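Local coordinates for leucine aminopeptidase A1, chloroplastic (Solanum lycopersicum, PDB 4KSI), which removes N-terminal amino acids, preferably leucine, from peptides as a magnesium-dependent homohexameric aminopeptidase of the M17 family, and regulates wound signalling in tomato, at residues V381-A386 with I471-G476; V298-T303 with L410-G415; L321-M326 with P505-E510. One frame throughout, in Å; residues are numbered along the deposited sequence.

Interaction 1: residues V381-A386 with I471-G476; sequences VNNTDA and INTGPG. With MG (magnesium ion), chain B.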
loop_
_atom_site.group_PDB
_atom_site.type_symbol
_atom_site.label_atom_id
_atom_site.label_comp_id
_atom_site.label_asym_id
_atom_site.label_seq_id
_atom_site.Cartn_x
_atom_site.Cartn_y
_atom_site.Cartn_z
ATOM N N VAL A 381 23.405 -8.816 -5.974
ATOM C CA VAL A 381 22.673 -8.390 -4.795
ATOM C C VAL A 381 21.368 -7.746 -5.225
ATOM O O VAL A 381 21.305 -6.518 -5.303
ATOM C CB VAL A 381 23.521 -7.445 -3.885
ATOM C CG1 VAL A 381 22.743 -7.049 -2.597
ATOM C CG2 VAL A 381 24.819 -8.158 -3.506
ATOM N N ASN A 382 20.330 -8.575 -5.500
ATOM C CA ASN A 382 19.083 -8.026 -6.017
ATOM C C ASN A 382 18.291 -7.389 -4.905
ATOM O O ASN A 382 17.300 -6.726 -5.196
ATOM C CB ASN A 382 18.214 -9.073 -6.790
ATOM C CG ASN A 382 17.856 -10.276 -5.955
ATOM O OD1 ASN A 382 18.686 -10.783 -5.178
ATOM N ND2 ASN A 382 16.603 -10.770 -6.102
ATOM N N ASN A 383 18.697 -7.573 -3.632
ATOM C CA ASN A 383 18.042 -6.813 -2.538
ATOM C C ASN A 383 19.067 -6.559 -1.447
ATOM O O ASN A 383 19.615 -7.512 -0.907
ATOM C CB ASN A 383 16.818 -7.586 -1.964
ATOM C CG ASN A 383 15.964 -6.733 -0.997
ATOM O OD1 ASN A 383 16.486 -6.018 -0.116
ATOM N ND2 ASN A 383 14.620 -6.818 -1.153
ATOM N N THR A 384 19.373 -5.310 -1.146
ATOM C CA THR A 384 20.439 -5.052 -0.176
ATOM C C THR A 384 20.003 -5.294 1.244
ATOM O O THR A 384 20.811 -5.179 2.157
ATOM C CB THR A 384 20.968 -3.586 -0.253
ATOM O OG1 THR A 384 19.914 -2.678 0.111
ATOM C CG2 THR A 384 21.461 -3.268 -1.705
ATOM N N ASP A 385 18.713 -5.569 1.438
ATOM C CA ASP A 385 18.212 -5.883 2.757
ATOM C C ASP A 385 18.338 -7.396 3.068
ATOM O O ASP A 385 17.939 -7.878 4.144
ATOM C CB ASP A 385 16.769 -5.411 2.912
ATOM C CG ASP A 385 16.300 -5.460 4.384
ATOM O OD1 ASP A 385 17.132 -5.601 5.359
ATOM O OD2 ASP A 385 15.108 -5.350 4.598
ATOM N N ALA A 386 18.876 -8.167 2.121
ATOM C CA ALA A 386 19.242 -9.535 2.433
ATOM C C ALA A 386 20.781 -9.566 2.568
ATOM O O ALA A 386 21.481 -10.327 1.870
ATOM C CB ALA A 386 18.701 -10.507 1.357
ATOM N N ILE A 471 21.815 -14.967 -7.226
ATOM C CA ILE A 471 21.295 -13.762 -6.624
ATOM C C ILE A 471 21.313 -13.978 -5.112
ATOM O O ILE A 471 21.489 -15.108 -4.651
ATOM C CB ILE A 471 19.859 -13.393 -7.120
ATOM C CG1 ILE A 471 18.833 -14.495 -6.757
ATOM C CG2 ILE A 471 19.873 -13.034 -8.634
ATOM C CD1 ILE A 471 17.391 -14.292 -7.334
ATOM N N ASN A 472 21.089 -12.933 -4.332
ATOM C CA ASN A 472 21.057 -13.147 -2.896
ATOM C C ASN A 472 19.640 -13.330 -2.354
ATOM O O ASN A 472 19.478 -13.788 -1.197
ATOM C CB ASN A 472 21.838 -12.064 -2.081
ATOM C CG ASN A 472 21.127 -10.706 -2.034
ATOM O OD1 ASN A 472 20.515 -10.299 -3.036
ATOM N ND2 ASN A 472 21.242 -9.956 -0.872
ATOM N N THR A 473 18.621 -12.967 -3.125
ATOM C CA THR A 473 17.270 -12.901 -2.547
ATOM C C THR A 473 16.237 -13.605 -3.399
ATOM O O THR A 473 15.945 -13.166 -4.515
ATOM C CB THR A 473 16.812 -11.444 -2.377
ATOM O OG1 THR A 473 17.906 -10.674 -1.844
ATOM C CG2 THR A 473 15.549 -11.327 -1.464
ATOM N N GLY A 474 15.663 -14.690 -2.858
ATOM C CA GLY A 474 14.635 -15.434 -3.564
ATOM C C GLY A 474 13.220 -14.835 -3.368
ATOM O O GLY A 474 13.053 -13.810 -2.708
ATOM N N PRO A 475 12.181 -15.496 -3.918
ATOM C CA PRO A 475 10.775 -15.066 -3.681
ATOM C C PRO A 475 10.443 -15.118 -2.183
ATOM O O PRO A 475 11.129 -15.830 -1.413
ATOM C CB PRO A 475 9.936 -16.099 -4.445
ATOM C CG PRO A 475 10.896 -16.832 -5.314
ATOM C CD PRO A 475 12.279 -16.712 -4.736
ATOM N N GLY A 476 9.401 -14.375 -1.777
ATOM C CA GLY A 476 8.926 -14.411 -0.386
ATOM C C GLY A 476 8.533 -15.839 0.032
ATOM O O GLY A 476 8.811 -16.253 1.131
HETATM MG MG MG B . 18.451 -6.969 6.193
HETATM O O HOH W 1 17.888 -8.481 7.022
#
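Two acceptors meet at the heart of this contact: N382 OD1 lies only 2.9 Å from N472 OD1, a pairing that is tolerable because both oxygens face backbone N-H groups. T473 N bonds N382 OD1 at 3.0 Å, on a lone pair in the carbonyl plane, with a weak bond from N472 N beside it; N383 N bonds N472 OD1 weakly. Each asparagine thus reaches across to the backbone of the other loop, and no regular strand pairing is needed to join them. Asparagine suits both posts because its flat amide offers a donor and an acceptor side by side. From N382, ND2 gives an almost straight bond to T473 O (2.9 Å, 174° at the hydrogen), lying in its own amide plane and on a lone pair of the carbonyl. Both side chains start between their backbone N and carbonyl carbon (chi1 58° for N382), which brings each amide toward the facing loop, with the two amide planes 75° apart. N472 ND2 grips two carbonyls: N383 O at 2.9 Å, nearly in the amide plane, and A386 O at 2.8 Å, met from above the carbonyl plane. N383 O is held twice, since A386 N closes the type I turn onto it from the opposite face. An Asx turn, D385 N to N383 OD1 (2.8 Å), stiffens the bend that carries D385, whose O and OD1 both bind a magnesium ion. N472 does not touch the metal; by holding N383 O and A386 O it probably helps to fix that turn. The small methyl of A386 lets T473 OG1 come within 3.3 Å of its CB. Around the contact, V381 and N472 lean on L390 of helix 388-401, while I471 and N472 also pack on strand 378-380; the two loops lead into helices 388-401 and 479-488.

Interaction 2: residues V298-T303 with L410-G415; sequences VGKGLT and LATLTG. With MG (magnesium ion), chain C.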
loop_
_atom_site.group_PDB
_atom_site.type_symbol
_atom_site.label_atom_id
_atom_site.label_comp_id
_atom_site.label_asym_id
_atom_site.label_seq_id
_atom_site.Cartn_x
_atom_site.Cartn_y
_atom_site.Cartn_z
ATOM N N VAL A 298 29.132 -19.409 14.531
ATOM C CA VAL A 298 29.150 -18.218 13.678
ATOM C C VAL A 298 27.863 -17.412 13.908
ATOM O O VAL A 298 26.762 -17.977 13.874
ATOM C CB VAL A 298 29.297 -18.647 12.206
ATOM C CG1 VAL A 298 29.170 -17.455 11.286
ATOM C CG2 VAL A 298 30.645 -19.373 11.977
ATOM N N GLY A 299 27.985 -16.128 14.255
ATOM C CA GLY A 299 26.795 -15.327 14.578
ATOM C C GLY A 299 26.707 -14.141 13.620
ATOM O O GLY A 299 27.725 -13.496 13.341
ATOM N N LYS A 300 25.509 -13.862 13.105
ATOM C CA LYS A 300 25.285 -12.721 12.276
ATOM C C LYS A 300 25.409 -11.497 13.169
ATOM O O LYS A 300 24.747 -11.404 14.212
ATOM C CB LYS A 300 23.869 -12.777 11.688
ATOM C CG LYS A 300 23.528 -11.523 10.891
ATOM C CD LYS A 300 22.077 -11.547 10.400
ATOM C CE LYS A 300 21.685 -10.178 9.866
ATOM N NZ LYS A 300 20.267 -10.204 9.415
ATOM N N GLY A 301 26.253 -10.552 12.766
ATOM C CA GLY A 301 26.554 -9.437 13.628
ATOM C C GLY A 301 26.282 -8.085 12.971
ATOM O O GLY A 301 27.159 -7.202 12.922
ATOM N N LEU A 302 25.045 -7.904 12.532
ATOM C CA LEU A 302 24.608 -6.597 12.016
ATOM C C LEU A 302 24.185 -5.762 13.234
ATOM O O LEU A 302 23.046 -5.914 13.754
ATOM C CB LEU A 302 23.450 -6.775 10.990
ATOM C CG LEU A 302 23.883 -6.947 9.509
ATOM C CD1 LEU A 302 24.386 -5.621 8.927
ATOM C CD2 LEU A 302 25.035 -7.956 9.413
ATOM N N THR A 303 25.037 -4.819 13.644
ATOM C CA THR A 303 24.745 -4.052 14.818
ATOM C C THR A 303 23.575 -3.083 14.582
ATOM O O THR A 303 22.916 -2.597 15.554
ATOM C CB THR A 303 26.009 -3.312 15.320
ATOM O OG1 THR A 303 26.433 -2.376 14.330
ATOM C CG2 THR A 303 27.166 -4.295 15.684
ATOM N N LEU A 410 24.117 -18.805 13.829
ATOM C CA LEU A 410 22.862 -18.256 14.313
ATOM C C LEU A 410 22.718 -16.908 13.641
ATOM O O LEU A 410 23.671 -16.083 13.651
ATOM C CB LEU A 410 22.896 -18.072 15.826
ATOM C CG LEU A 410 22.244 -19.235 16.626
ATOM C CD1 LEU A 410 22.992 -20.531 16.421
ATOM C CD2 LEU A 410 22.106 -18.956 18.140
ATOM N N ALA A 411 21.552 -16.681 13.047
ATOM C CA ALA A 411 21.306 -15.408 12.421
ATOM C C ALA A 411 19.840 -15.039 12.485
ATOM O O ALA A 411 18.971 -15.897 12.306
ATOM C CB ALA A 411 21.767 -15.459 10.970
ATOM N N THR A 412 19.582 -13.763 12.749
ATOM C CA THR A 412 18.258 -13.147 12.548
ATOM C C THR A 412 18.003 -12.952 11.039
ATOM O O THR A 412 18.142 -11.856 10.541
ATOM C CB THR A 412 18.195 -11.772 13.223
ATOM O OG1 THR A 412 19.391 -11.052 12.917
ATOM C CG2 THR A 412 18.153 -11.963 14.785
ATOM N N LEU A 413 17.730 -14.010 10.300
ATOM C CA LEU A 413 17.905 -13.903 8.870
ATOM C C LEU A 413 16.649 -13.426 8.163
ATOM O O LEU A 413 16.735 -12.579 7.288
ATOM C CB LEU A 413 18.363 -15.235 8.244
ATOM C CG LEU A 413 19.263 -15.054 6.989
ATOM C CD1 LEU A 413 20.712 -14.664 7.372
ATOM C CD2 LEU A 413 19.287 -16.311 6.120
ATOM N N THR A 414 15.483 -13.971 8.488
ATOM C CA THR A 414 14.334 -13.733 7.592
ATOM C C THR A 414 13.069 -13.425 8.396
ATOM O O THR A 414 12.873 -14.014 9.502
ATOM C CB THR A 414 14.045 -14.921 6.616
ATOM O OG1 THR A 414 13.604 -16.071 7.370
ATOM C CG2 THR A 414 15.292 -15.301 5.805
ATOM N N GLY A 415 12.214 -12.548 7.833
ATOM C CA GLY A 415 10.806 -12.384 8.312
ATOM C C GLY A 415 10.034 -13.683 8.027
ATOM O O GLY A 415 9.127 -14.074 8.773
HETATM MG MG MG C . 19.761 -8.112 8.610
HETATM O O HOH W 2 21.811 -11.948 14.214
HETATM O O HOH W 1 17.888 -8.481 7.022
#
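K300 and A411 pack closely where strand 406-411 ends beside strand 293-302, CB against CB at 3.5 Å, tighter than usual for carbons; the methyl of alanine is what allows the lysine stem to pass so near. Just before them the parallel strands are joined by a regular pair of bonds, L410 N to V298 O at 2.8 Å and K300 N to L410 O at 2.9 Å. G299 lies between these bonds and adds a CA-H...O contact to L410 O. V298 turns to helix 388-401, where it fits among L392, A395 and A399, an apolar place for a branched residue. Beyond A411 the direct backbone bonds stop and a single water takes over. It donates to K300 O and accepts from T412 N at 3.2 Å, linking two backbones that no longer bond each other. T412 is the centre of an inverse gamma turn, which swings the chain away from the sheet; its OG1 is hydrogen-bonded to D325. Further on, T414 caps the helix that begins at 415. The lysine runs past this end fully extended: with CG opposite the backbone N (chi1 175°) and every later torsion near 180°, its stem passes T412 at about a right angle and delivers NZ to a magnesium ion, 2.3 Å away. NZ also lies 2.9 Å from T412 O. An amine can bind a metal only through a nitrogen lone pair, so NZ coordinated in this way is probably neutral; the magnesium ion, with D325 and E387 also bound to it, would be expected to lower the amine's proton affinity.

Interaction 3: residues L321-M326 with P505-E510; sequences LMKNDM and PVWSDE. With MG (magnesium ion), chain C.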
loop_
_atom_site.group_PDB
_atom_site.type_symbol
_atom_site.label_atom_id
_atom_site.label_comp_id
_atom_site.label_asym_id
_atom_site.label_seq_id
_atom_site.Cartn_x
_atom_site.Cartn_y
_atom_site.Cartn_z
ATOM N N LEU A 321 13.636 -1.738 15.564
ATOM C CA LEU A 321 14.153 -2.821 16.446
ATOM C C LEU A 321 15.447 -3.429 15.902
ATOM O O LEU A 321 15.958 -4.392 16.499
ATOM C CB LEU A 321 13.113 -3.924 16.623
ATOM C CG LEU A 321 11.822 -3.417 17.295
ATOM C CD1 LEU A 321 10.727 -4.491 17.317
ATOM C CD2 LEU A 321 12.121 -2.950 18.692
ATOM N N MET A 322 15.991 -2.875 14.793
ATOM C CA MET A 322 17.081 -3.562 14.075
ATOM C C MET A 322 18.440 -3.523 14.768
ATOM O O MET A 322 19.422 -4.098 14.255
ATOM C CB MET A 322 17.173 -3.165 12.592
ATOM C CG MET A 322 15.996 -3.631 11.718
ATOM S SD MET A 322 15.829 -5.455 11.732
ATOM C CE MET A 322 14.525 -5.759 12.955
ATOM N N LYS A 323 18.522 -2.867 15.937
ATOM C CA LYS A 323 19.678 -3.125 16.813
ATOM C C LYS A 323 19.734 -4.638 17.143
ATOM O O LYS A 323 20.782 -5.120 17.604
ATOM C CB LYS A 323 19.550 -2.347 18.143
ATOM C CG LYS A 323 18.362 -2.815 19.017
ATOM C CD LYS A 323 18.225 -1.973 20.313
ATOM C CE LYS A 323 17.050 -2.501 21.169
ATOM N NZ LYS A 323 16.827 -1.562 22.349
ATOM N N ASN A 324 18.612 -5.382 16.989
ATOM C CA ASN A 324 18.654 -6.785 17.397
ATOM C C ASN A 324 19.086 -7.707 16.246
ATOM O O ASN A 324 19.077 -8.950 16.390
ATOM C CB ASN A 324 17.320 -7.243 17.971
ATOM C CG ASN A 324 16.259 -7.327 16.926
ATOM O OD1 ASN A 324 16.553 -7.250 15.735
ATOM N ND2 ASN A 324 15.013 -7.478 17.354
ATOM N N ASP A 325 19.495 -7.100 15.129
ATOM C CA ASP A 325 20.034 -7.889 14.026
ATOM C C ASP A 325 21.433 -8.424 14.290
ATOM O O ASP A 325 22.045 -9.055 13.416
ATOM C CB ASP A 325 20.030 -7.032 12.775
ATOM C CG ASP A 325 19.498 -7.783 11.557
ATOM O OD1 ASP A 325 18.649 -8.725 11.666
ATOM O OD2 ASP A 325 19.954 -7.407 10.452
ATOM N N MET A 326 21.975 -8.109 15.471
ATOM C CA MET A 326 23.203 -8.783 15.933
ATOM C C MET A 326 22.827 -9.854 17.006
ATOM O O MET A 326 23.694 -10.336 17.733
ATOM C CB MET A 326 24.300 -7.809 16.431
ATOM C CG MET A 326 23.803 -6.595 17.231
ATOM S SD MET A 326 22.946 -7.198 18.707
ATOM C CE MET A 326 24.320 -7.848 19.708
ATOM N N PRO A 505 12.968 -15.379 18.135
ATOM C CA PRO A 505 13.045 -15.444 19.609
ATOM C C PRO A 505 14.182 -14.679 20.295
ATOM O O PRO A 505 14.229 -14.674 21.532
ATOM C CB PRO A 505 13.144 -16.952 19.885
ATOM C CG PRO A 505 13.708 -17.538 18.628
ATOM C CD PRO A 505 13.212 -16.679 17.495
ATOM N N VAL A 506 15.059 -14.013 19.522
ATOM C CA VAL A 506 16.063 -13.130 20.109
ATOM C C VAL A 506 15.403 -11.909 20.767
ATOM O O VAL A 506 16.057 -11.206 21.524
ATOM C CB VAL A 506 17.152 -12.642 19.095
ATOM C CG1 VAL A 506 17.969 -13.838 18.506
ATOM C CG2 VAL A 506 16.514 -11.818 17.993
ATOM N N TRP A 507 14.133 -11.642 20.476
ATOM C CA TRP A 507 13.516 -10.402 20.993
ATOM C C TRP A 507 12.133 -10.670 21.549
ATOM O O TRP A 507 11.342 -11.347 20.889
ATOM C CB TRP A 507 13.396 -9.353 19.876
ATOM C CG TRP A 507 12.928 -8.008 20.412
ATOM C CD1 TRP A 507 11.635 -7.456 20.355
ATOM C CD2 TRP A 507 13.737 -7.028 21.158
ATOM N NE1 TRP A 507 11.602 -6.239 21.003
ATOM C CE2 TRP A 507 12.855 -5.913 21.468
ATOM C CE3 TRP A 507 15.078 -6.974 21.566
ATOM C CZ2 TRP A 507 13.286 -4.819 22.203
ATOM C CZ3 TRP A 507 15.522 -5.849 22.255
ATOM C CH2 TRP A 507 14.632 -4.805 22.592
ATOM N N SER A 508 11.790 -10.160 22.729
ATOM C CA SER A 508 10.408 -10.362 23.218
ATOM C C SER A 508 9.625 -9.060 23.021
ATOM O O SER A 508 9.938 -8.038 23.683
ATOM C CB SER A 508 10.419 -10.792 24.695
ATOM O OG SER A 508 9.171 -10.578 25.307
ATOM N N ASP A 509 8.648 -9.074 22.105
ATOM C CA ASP A 509 7.674 -7.954 22.002
ATOM C C ASP A 509 6.874 -7.646 23.264
ATOM O O ASP A 509 6.646 -6.491 23.556
ATOM C CB ASP A 509 6.710 -8.152 20.841
ATOM C CG ASP A 509 7.414 -8.149 19.494
ATOM O OD1 ASP A 509 8.174 -7.203 19.179
ATOM O OD2 ASP A 509 7.242 -9.143 18.757
ATOM N N GLU A 510 6.433 -8.670 23.984
ATOM C CA GLU A 510 5.659 -8.471 25.198
ATOM C C GLU A 510 6.540 -7.823 26.280
ATOM O O GLU A 510 6.081 -6.929 26.969
ATOM C CB GLU A 510 5.004 -9.784 25.711
HETATM MG MG MG C . 19.761 -8.112 8.610
HETATM O O HOH W 1 17.888 -8.481 7.022
#
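W507 receives three side chains of the 3-10 segment around its indole, all at oblique approaches. K323 comes closest to the ring: it meets the far end of the six-membered ring, CE 3.6 Å from W507 CH2, its aliphatic stem crossing the indole at about a right angle. In the one of its two modelled conformers considered here, N324 sets ND2 3.5 Å from W507 CB, with CG next, a position that is therefore doubtful in detail. L321 CD2 lies 4.1 Å from W507 NE1 and from CE2, on the pyrrole side, an apolar tip suited to an aromatic partner. D509 OD1 lies at the ring edge, in its plane. Tryptophan suits the place because one rigid side chain can span three partners; its chi1 of -173°, with CG opposite the backbone N, carries the indole out from strand 507-508 across to the other segment. In the next shell, N324 N to L321 O at 2.9 Å and D325 N to M322 O hold L321, K323 and N324 in one 3-10 turn facing the tryptophan. K323 runs extended to NZ, which is hydrogen-bonded to N221 O at the end of helix 197-221, and D509 OD1 is tied to R318 in a salt bridge. V506 touches N324 O through CG2 and T412 beyond it. D325, the next residue, points its CB away from the 505-510 segment; its OD2 binds a magnesium ion at 2.0 Å and OD1 accepts from T412. The chemistry thus divides between van der Waals contact with the indole and metal binding, the latter by a carboxylate whose two oxygens have separate duties and whose negative charge probably helps to balance the cation.

Overall arrangement
All three contacts lie in the catalytic domain and converge on the two-magnesium site. Interaction 2 is central, on neighbouring strands 293-302 and 406-411 of the large mixed sheet. The centres of interactions 2 and 3 are 11 Å apart. The centres of interactions 1 and 2 are 15 Å apart, and those of interactions 1 and 3 are 21 Å apart. Along the chain, interaction 2 interleaves with both others, and interaction 1 falls wholly between the halves of interaction 3. Interactions 2 and 3 touch through T412 with D325 and share one magnesium ion; interaction 1 supplies D385 to the other, and one water bound to both ions belongs to all three contacts. Segments distant in sequence thus assemble one active site.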